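Local coordinates for protein PrgB (Enterococcus faecalis, PDB 6EVU) that promotes cell aggregation, biofilm formation and conjugation by binding and compacting DNA, and is represented here by its adhesin domain, at residues V31-V36 / F304-N309; F131-Q136 / V169-T174. All blocks are in the same frame, centred on the assembly; numbering follows the deposited sequence.

Interaction 1 (V31-V36 / F304-N309); sequences VFDQSV and FSTNLN
Phe32 and Thr306 carry the polar part of this contact between two loops. Phe32 N donates a nearly straight hydrogen bond to Thr306 OG1 (2.9 Å, 169°). Thr306 chi1 is 55°, which puts OG1 between its own backbone N and carbonyl carbon, where it meets the N-H of Phe32. In return Thr306 N donates to Phe32 O at 2.9 Å, a more bent bond with the donor above the carbonyl plane. Ser305 CA adds a CA-H...O contact to the same oxygen at 3.1 Å. Both backbone polar atoms of buried Phe32 thus have partners here.

A water is hydrogen-bonded to Thr306 OG1 at 2.6 Å. It also lies by Asp33 OD2, but too close to be trusted, so a bridge between the two side chains is doubtful. Nearby, Asn307 OD1 lies against Asp33 CB.

The apolar part is a pair of rings. Phe32 CD2 meets the edge of the Phe304 ring at CD2, 3.7 Å away. The planes are 59° apart, so the pair is oblique. Phe177 of strand 169-179 touches both rings.

Each loop is also braced internally. Asp33 OD1 accepts from Ser35 N at 2.9 Å, and Ser305 OG accepts from Asn307 N at 3.0 Å. The arrangement is a loop-to-loop contact in the adhesin domain, built on an Asx turn at Asp33 and an ST turn at Ser305.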
ATOM      1  N   VAL A  31      14.832   9.605  -3.566  1.00 32.05           N
ATOM      2  CA  VAL A  31      14.677   8.775  -4.756  1.00 33.57           C
ATOM      3  C   VAL A  31      14.562   7.319  -4.305  1.00 32.37           C
ATOM      4  O   VAL A  31      15.543   6.717  -3.853  1.00 34.33           O
ATOM      5  CB  VAL A  31      15.855   8.962  -5.722  1.00 41.03           C
ATOM      6  CG1 VAL A  31      15.652   8.132  -7.039  1.00 39.77           C
ATOM      7  CG2 VAL A  31      16.092  10.491  -6.006  1.00 38.99           C
ATOM      8  N   PHE A  32      13.381   6.740  -4.509  1.00 32.56           N
ATOM      9  CA  PHE A  32      13.142   5.348  -4.168  1.00 33.72           C
ATOM     10  C   PHE A  32      12.158   4.834  -5.220  1.00 31.57           C
ATOM     11  O   PHE A  32      10.943   4.783  -5.046  1.00 33.82           O
ATOM     12  CB  PHE A  32      12.632   5.175  -2.731  1.00 28.72           C
ATOM     13  CG  PHE A  32      12.891   3.788  -2.207  1.00 31.01           C
ATOM     14  CD1 PHE A  32      14.039   3.526  -1.520  1.00 31.65           C
ATOM     15  CD2 PHE A  32      12.035   2.740  -2.470  1.00 28.23           C
ATOM     16  CE1 PHE A  32      14.301   2.228  -1.075  1.00 30.67           C
ATOM     17  CE2 PHE A  32      12.299   1.445  -2.007  1.00 31.83           C
ATOM     18  CZ  PHE A  32      13.426   1.216  -1.334  1.00 29.22           C
ATOM     19  N   ASP A  33      12.705   4.409  -6.343  1.00 33.39           N
ATOM     20  CA  ASP A  33      11.913   4.097  -7.535  1.00 36.85           C
ATOM     21  C   ASP A  33      12.663   3.021  -8.316  1.00 37.76           C
ATOM     22  O   ASP A  33      13.645   2.466  -7.828  1.00 37.18           O
ATOM     23  CB  ASP A  33      11.651   5.377  -8.338  1.00 38.81           C
ATOM     24  CG  ASP A  33      12.930   6.050  -8.796  1.00 40.49           C
ATOM     25  OD1 ASP A  33      13.966   5.395  -8.940  1.00 41.26           O
ATOM     26  OD2 ASP A  33      12.870   7.277  -9.008  1.00 45.18           O
ATOM     27  N   GLN A  34      12.232   2.729  -9.561  1.00 39.90           N
ATOM     28  CA  GLN A  34      12.864   1.617 -10.273  1.00 40.68           C
ATOM     29  C   GLN A  34      14.375   1.822 -10.457  1.00 41.85           C
ATOM     30  O   GLN A  34      15.138   0.847 -10.573  1.00 42.69           O
ATOM     31  CB  GLN A  34      12.220   1.424 -11.659  1.00 55.41           C
ATOM     32  CG  GLN A  34      12.192  -0.024 -12.192  1.00 59.09           C
ATOM     33  CD  GLN A  34      11.670  -1.063 -11.184  1.00 74.37           C
ATOM     34  OE1 GLN A  34      12.405  -1.946 -10.735  1.00 76.49           O
ATOM     35  NE2 GLN A  34      10.389  -0.939 -10.809  1.00 74.35           N
ATOM     36  N   SER A  35      14.822   3.071 -10.536  1.00 44.37           N
ATOM     37  CA  SER A  35      16.235   3.349 -10.734  1.00 44.60           C
ATOM     38  C   SER A  35      17.139   2.869  -9.601  1.00 43.30           C
ATOM     39  O   SER A  35      18.371   2.876  -9.763  1.00 45.03           O
ATOM     40  CB  SER A  35      16.426   4.866 -10.969  1.00 45.59           C
ATOM     41  OG  SER A  35      16.281   5.606  -9.778  1.00 43.26           O
ATOM     42  N   VAL A  36      16.582   2.509  -8.439  1.00 41.67           N
ATOM     43  CA  VAL A  36      17.399   2.182  -7.276  1.00 45.60           C
ATOM     44  C   VAL A  36      17.611   0.679  -7.124  1.00 41.42           C
ATOM     45  O   VAL A  36      18.389   0.239  -6.262  1.00 40.83           O
ATOM     46  CB  VAL A  36      16.786   2.790  -5.994  1.00 37.55           C
ATOM     47  CG1 VAL A  36      16.289   4.252  -6.188  1.00 39.11           C
ATOM     48  CG2 VAL A  36      15.678   1.889  -5.413  1.00 34.81           C
ATOM     49  N   PHE A 304       5.364   0.597  -3.047  1.00 28.15           N
ATOM     50  CA  PHE A 304       5.992   1.776  -2.464  1.00 29.17           C
ATOM     51  C   PHE A 304       7.009   2.363  -3.422  1.00 29.64           C
ATOM     52  O   PHE A 304       7.925   1.665  -3.838  1.00 31.47           O
ATOM     53  CB  PHE A 304       6.715   1.456  -1.164  1.00 28.76           C
ATOM     54  CG  PHE A 304       7.389   2.642  -0.584  1.00 30.94           C
ATOM     55  CD1 PHE A 304       6.647   3.556   0.154  1.00 29.72           C
ATOM     56  CD2 PHE A 304       8.774   2.883  -0.801  1.00 29.58           C
ATOM     57  CE1 PHE A 304       7.277   4.711   0.704  1.00 29.77           C
ATOM     58  CE2 PHE A 304       9.409   4.025  -0.214  1.00 28.19           C
ATOM     59  CZ  PHE A 304       8.664   4.936   0.507  1.00 30.48           C
ATOM     60  N   SER A 305       6.864   3.658  -3.740  1.00 28.81           N
ATOM     61  CA  SER A 305       7.888   4.333  -4.539  1.00 34.48           C
ATOM     62  C   SER A 305       7.766   5.831  -4.331  1.00 30.83           C
ATOM     63  O   SER A 305       6.829   6.324  -3.708  1.00 32.38           O
ATOM     64  CB  SER A 305       7.758   4.019  -6.040  1.00 31.46           C
ATOM     65  OG  SER A 305       6.823   4.872  -6.679  1.00 35.30           O
ATOM     66  N   THR A 306       8.663   6.567  -4.986  1.00 31.65           N
ATOM     67  CA  THR A 306       8.669   8.021  -4.972  1.00 34.99           C
ATOM     68  C   THR A 306       8.216   8.590  -6.305  1.00 38.45           C
ATOM     69  O   THR A 306       8.452   9.777  -6.581  1.00 37.21           O
ATOM     70  CB  THR A 306      10.064   8.564  -4.628  1.00 33.38           C
ATOM     71  OG1 THR A 306      11.030   8.019  -5.551  1.00 35.02           O
ATOM     72  CG2 THR A 306      10.410   8.289  -3.216  1.00 33.06           C
ATOM     73  N   ASN A 307       7.594   7.760  -7.136  1.00 39.25           N
ATOM     74  CA  ASN A 307       7.034   8.158  -8.431  1.00 37.87           C
ATOM     75  C   ASN A 307       5.658   8.761  -8.196  1.00 42.85           C
ATOM     76  O   ASN A 307       4.638   8.057  -8.197  1.00 42.10           O
ATOM     77  CB  ASN A 307       6.947   6.934  -9.332  1.00 45.42           C
ATOM     78  CG  ASN A 307       8.291   6.548  -9.928  1.00 67.97           C
ATOM     79  OD1 ASN A 307       8.750   5.401  -9.775  1.00 64.77           O
ATOM     80  ND2 ASN A 307       8.920   7.493 -10.654  1.00 80.32           N
ATOM     81  N   LEU A 308       5.626  10.059  -7.916  1.00 44.05           N
ATOM     82  CA  LEU A 308       4.379  10.722  -7.587  1.00 40.25           C
ATOM     83  C   LEU A 308       3.596  10.954  -8.863  1.00 45.42           C
ATOM     84  O   LEU A 308       4.154  11.361  -9.895  1.00 49.62           O
ATOM     85  CB  LEU A 308       4.636  12.066  -6.877  1.00 44.18           C
ATOM     86  CG  LEU A 308       5.750  12.105  -5.831  1.00 36.10           C
ATOM     87  CD1 LEU A 308       5.886  13.483  -5.181  1.00 38.27           C
ATOM     88  CD2 LEU A 308       5.396  11.061  -4.793  1.00 37.50           C
ATOM     89  N   ASN A 309       2.282  10.763  -8.793  1.00 46.20           N
ATOM     90  CA  ASN A 309       1.452  11.122  -9.939  1.00 47.92           C
ATOM     91  C   ASN A 309       1.056  12.598  -9.946  1.00 46.32           C
ATOM     92  O   ASN A 309       0.042  12.978 -10.580  1.00 53.07           O
ATOM     93  CB  ASN A 309       0.240  10.198 -10.002  1.00 53.95           C
ATOM     94  CG  ASN A 309       0.638   8.784 -10.362  1.00 59.07           C
ATOM     95  OD1 ASN A 309       1.360   8.579 -11.339  1.00 63.07           O
ATOM     96  ND2 ASN A 309       0.191   7.813  -9.581  1.00 63.19           N
TER
HETATM   97  O   HOH W   1      11.442   8.943  -7.960  1.00 46.18           O

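Interaction 2 (F131-Q136 / V169-T174); sequences FVYELQ and VKTRLT
Glu134 and Arg172 both start with CG anti to the backbone N (chi1 -171° and -177°), and their side chains run side by side in the same direction. Glu134 stays extended, whereas Arg172 bends at chi3. Arg172 NH2 then forms a salt bridge with Glu134 OE1 at 3.0 Å. The NH2 lies well above the carboxylate plane, while OE1 lies near the guanidinium plane at its edge; the two planes are 81° apart. A water donates to Glu134 OE1 and accepts from Arg172 NE, giving the pair a second link. Gln136 NE2 lies over one face of the guanidinium, in packing contact with it. Another water accepts from Gln136 NE2 and from Arg172 NH1. Gln136 OE1 touches Lys170 CE and is hydrogen-bonded to Ser283.

The side chains of Tyr133, Leu135, Thr171 and Leu173 take the other face of the sheet. Leu173 CD1 sits over the Tyr133 ring in a CH-pi contact, 4.0 Å from the centroid. The same methyl meets Phe131 CD2 at 3.9 Å. Thr171 CG2 lies at the edge of the tyrosine ring.

The strands are antiparallel. Val132 with Thr174 and Glu134 with Arg172 are hydrogen-bonded pairs, and Gln136 N donates to Lys170 O at 2.8 Å.

Strand 110-115 flanks this pair beside 124-137, and strand 280-287 flanks it beside 169-179. The Tyr133 face packs on the sheet that holds strands 145-150 and 157-160, through Phe149 and Leu145 of the former and Ile159 of the latter.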
ATOM      1  N   PHE A 131      11.567  -2.463   5.925  1.00 24.03           N
ATOM      2  CA  PHE A 131      10.125  -2.228   5.832  1.00 27.01           C
ATOM      3  C   PHE A 131       9.463  -3.035   6.946  1.00 25.01           C
ATOM      4  O   PHE A 131       9.519  -4.259   6.917  1.00 25.02           O
ATOM      5  CB  PHE A 131       9.640  -2.727   4.472  1.00 25.28           C
ATOM      6  CG  PHE A 131       9.975  -1.811   3.311  1.00 23.75           C
ATOM      7  CD1 PHE A 131      11.279  -1.383   3.043  1.00 27.95           C
ATOM      8  CD2 PHE A 131       8.930  -1.367   2.495  1.00 26.03           C
ATOM      9  CE1 PHE A 131      11.529  -0.501   1.957  1.00 30.41           C
ATOM     10  CE2 PHE A 131       9.191  -0.466   1.428  1.00 24.94           C
ATOM     11  CZ  PHE A 131      10.480  -0.095   1.165  1.00 26.88           C
ATOM     12  N   VAL A 132       8.839  -2.369   7.916  1.00 23.68           N
ATOM     13  CA  VAL A 132       8.191  -3.037   9.044  1.00 22.21           C
ATOM     14  C   VAL A 132       6.694  -2.985   8.857  1.00 20.73           C
ATOM     15  O   VAL A 132       6.088  -1.903   8.785  1.00 25.54           O
ATOM     16  CB  VAL A 132       8.582  -2.392  10.376  1.00 24.62           C
ATOM     17  CG1 VAL A 132       7.837  -3.095  11.537  1.00 27.82           C
ATOM     18  CG2 VAL A 132      10.128  -2.430  10.495  1.00 26.82           C
ATOM     19  N   TYR A 133       6.098  -4.174   8.752  1.00 20.77           N
ATOM     20  CA  TYR A 133       4.659  -4.369   8.549  1.00 22.71           C
ATOM     21  C   TYR A 133       4.023  -4.851   9.836  1.00 23.43           C
ATOM     22  O   TYR A 133       4.519  -5.782  10.443  1.00 25.28           O
ATOM     23  CB  TYR A 133       4.439  -5.440   7.489  1.00 21.28           C
ATOM     24  CG  TYR A 133       4.985  -5.041   6.148  1.00 20.95           C
ATOM     25  CD1 TYR A 133       6.316  -5.331   5.769  1.00 21.65           C
ATOM     26  CD2 TYR A 133       4.124  -4.435   5.208  1.00 21.92           C
ATOM     27  CE1 TYR A 133       6.771  -4.985   4.460  1.00 23.16           C
ATOM     28  CE2 TYR A 133       4.606  -4.084   3.954  1.00 21.41           C
ATOM     29  CZ  TYR A 133       5.896  -4.373   3.611  1.00 21.93           C
ATOM     30  OH  TYR A 133       6.441  -4.079   2.391  1.00 24.74           O
ATOM     31  N   GLU A 134       2.912  -4.218  10.227  1.00 22.26           N
ATOM     32  CA  GLU A 134       2.205  -4.651  11.407  1.00 21.61           C
ATOM     33  C   GLU A 134       0.730  -4.689  11.088  1.00 27.27           C
ATOM     34  O   GLU A 134       0.142  -3.658  10.748  1.00 25.54           O
ATOM     35  CB  GLU A 134       2.496  -3.736  12.607  1.00 23.77           C
ATOM     36  CG  GLU A 134       1.916  -4.341  13.845  1.00 34.03           C
ATOM     37  CD  GLU A 134       2.358  -3.664  15.124  1.00 35.54           C
ATOM     38  OE1 GLU A 134       3.313  -2.814  15.132  1.00 37.67           O
ATOM     39  OE2 GLU A 134       1.721  -4.009  16.170  1.00 38.14           O
ATOM     40  N   LEU A 135       0.123  -5.867  11.252  1.00 25.03           N
ATOM     41  CA  LEU A 135      -1.328  -5.981  11.157  1.00 23.66           C
ATOM     42  C   LEU A 135      -2.018  -5.004  12.106  1.00 24.69           C
ATOM     43  O   LEU A 135      -1.680  -4.898  13.299  1.00 26.60           O
ATOM     44  CB  LEU A 135      -1.776  -7.424  11.456  1.00 24.77           C
ATOM     45  CG  LEU A 135      -3.272  -7.793  11.343  1.00 25.94           C
ATOM     46  CD1 LEU A 135      -3.344  -9.300  11.058  1.00 30.35           C
ATOM     47  CD2 LEU A 135      -4.090  -7.509  12.680  1.00 26.29           C
ATOM     48  N   GLN A 136      -3.042  -4.326  11.561  1.00 25.83           N
ATOM     49  CA  GLN A 136      -3.965  -3.513  12.340  1.00 23.57           C
ATOM     50  C   GLN A 136      -5.431  -3.942  12.270  1.00 27.69           C
ATOM     51  O   GLN A 136      -6.150  -3.804  13.280  1.00 32.14           O
ATOM     52  CB  GLN A 136      -3.830  -2.051  11.904  1.00 28.13           C
ATOM     53  CG  GLN A 136      -2.448  -1.530  12.319  1.00 27.45           C
ATOM     54  CD  GLN A 136      -2.348  -0.056  12.087  1.00 36.76           C
ATOM     55  OE1 GLN A 136      -2.584   0.392  10.987  1.00 36.24           O
ATOM     56  NE2 GLN A 136      -2.004   0.705  13.127  1.00 36.04           N
ATOM     57  N   VAL A 169      -9.396  -4.620   6.020  1.00 26.07           N
ATOM     58  CA  VAL A 169      -7.991  -5.005   5.960  1.00 25.56           C
ATOM     59  C   VAL A 169      -7.192  -3.746   6.265  1.00 27.54           C
ATOM     60  O   VAL A 169      -7.430  -2.720   5.638  1.00 30.21           O
ATOM     61  CB  VAL A 169      -7.645  -5.574   4.581  1.00 27.12           C
ATOM     62  CG1 VAL A 169      -6.170  -5.887   4.441  1.00 24.48           C
ATOM     63  CG2 VAL A 169      -8.466  -6.857   4.340  1.00 28.60           C
ATOM     64  N   LYS A 170      -6.247  -3.808   7.212  1.00 25.26           N
ATOM     65  CA  LYS A 170      -5.385  -2.641   7.449  1.00 24.89           C
ATOM     66  C   LYS A 170      -4.029  -3.056   8.006  1.00 27.31           C
ATOM     67  O   LYS A 170      -3.956  -3.901   8.899  1.00 23.94           O
ATOM     68  CB  LYS A 170      -6.067  -1.607   8.367  1.00 25.44           C
ATOM     69  CG  LYS A 170      -5.282  -0.264   8.350  1.00 27.48           C
ATOM     70  CD  LYS A 170      -6.019   0.845   9.064  1.00 33.49           C
ATOM     71  CE  LYS A 170      -5.872   0.767  10.570  1.00 32.66           C
ATOM     72  NZ  LYS A 170      -6.578   1.947  11.271  1.00 36.28           N
ATOM     73  N   THR A 171      -2.956  -2.473   7.456  1.00 24.23           N
ATOM     74  CA  THR A 171      -1.575  -2.788   7.772  1.00 24.41           C
ATOM     75  C   THR A 171      -0.824  -1.480   7.976  1.00 24.02           C
ATOM     76  O   THR A 171      -0.912  -0.580   7.121  1.00 27.49           O
ATOM     77  CB  THR A 171      -0.893  -3.583   6.643  1.00 25.43           C
ATOM     78  OG1 THR A 171      -1.686  -4.767   6.345  1.00 24.89           O
ATOM     79  CG2 THR A 171       0.499  -3.998   7.048  1.00 26.32           C
ATOM     80  N   ARG A 172      -0.042  -1.404   9.052  1.00 25.12           N
ATOM     81  CA  ARG A 172       0.878  -0.279   9.263  1.00 23.26           C
ATOM     82  C   ARG A 172       2.211  -0.614   8.609  1.00 25.22           C
ATOM     83  O   ARG A 172       2.724  -1.747   8.708  1.00 25.02           O
ATOM     84  CB  ARG A 172       1.084   0.009  10.771  1.00 24.04           C
ATOM     85  CG  ARG A 172       2.011   1.266  10.956  1.00 26.17           C
ATOM     86  CD  ARG A 172       1.764   1.876  12.319  1.00 36.81           C
ATOM     87  NE  ARG A 172       2.133   0.912  13.330  1.00 44.31           N
ATOM     88  CZ  ARG A 172       1.741   0.948  14.602  1.00 52.03           C
ATOM     89  NH1 ARG A 172       0.932   1.914  15.051  1.00 43.41           N
ATOM     90  NH2 ARG A 172       2.166  -0.009  15.423  1.00 49.68           N
ATOM     91  N   LEU A 173       2.767   0.370   7.885  1.00 23.33           N
ATOM     92  CA  LEU A 173       4.081   0.243   7.265  1.00 23.27           C
ATOM     93  C   LEU A 173       4.966   1.381   7.769  1.00 26.79           C
ATOM     94  O   LEU A 173       4.600   2.566   7.637  1.00 26.95           O
ATOM     95  CB  LEU A 173       3.996   0.272   5.717  1.00 25.22           C
ATOM     96  CG  LEU A 173       5.320   0.351   4.947  1.00 22.19           C
ATOM     97  CD1 LEU A 173       6.249  -0.846   5.289  1.00 23.30           C
ATOM     98  CD2 LEU A 173       4.990   0.292   3.488  1.00 25.82           C
ATOM     99  N   THR A 174       6.103   1.020   8.370  1.00 23.27           N
ATOM    100  CA  THR A 174       7.111   2.002   8.800  1.00 22.40           C
ATOM    101  C   THR A 174       8.419   1.634   8.138  1.00 23.39           C
ATOM    102  O   THR A 174       8.824   0.468   8.169  1.00 25.41           O
ATOM    103  CB  THR A 174       7.282   1.959  10.322  1.00 25.73           C
ATOM    104  OG1 THR A 174       6.011   2.150  10.971  1.00 28.53           O
ATOM    105  CG2 THR A 174       8.312   3.017  10.755  1.00 26.64           C
TER
HETATM  106  O   HOH W   2       5.125  -0.460  11.073  1.00 27.08           O
HETATM  107  O   HOH W   3       4.560  -1.165  13.501  1.00 34.26           O
HETATM  108  O   HOH W   4      -0.748   3.508  13.532  1.00 40.70           O

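How the interactions relate
From the N terminus, the chain first passes through 31-36, in the loop between strands 30-31 and 42-47. It later runs through 131-136 and, after a short excursion that includes strands 145-150 and 157-160, returns at 169-174. Interaction 2 closes that excursion. The chain reaches 304-309 near its C-terminal end, where interaction 1 closes a loop of 267 residues. Interaction 2 is nested inside it. Their centres are about 20 Å apart, yet they touch: Phe131 CZ packs 4.0 Å from Phe32 CE2. Interaction 2 joins neighbouring strands of one antiparallel sheet. Interaction 1 ties the loop after strand 30-31 to the one after strand 299-302 of the other sheet.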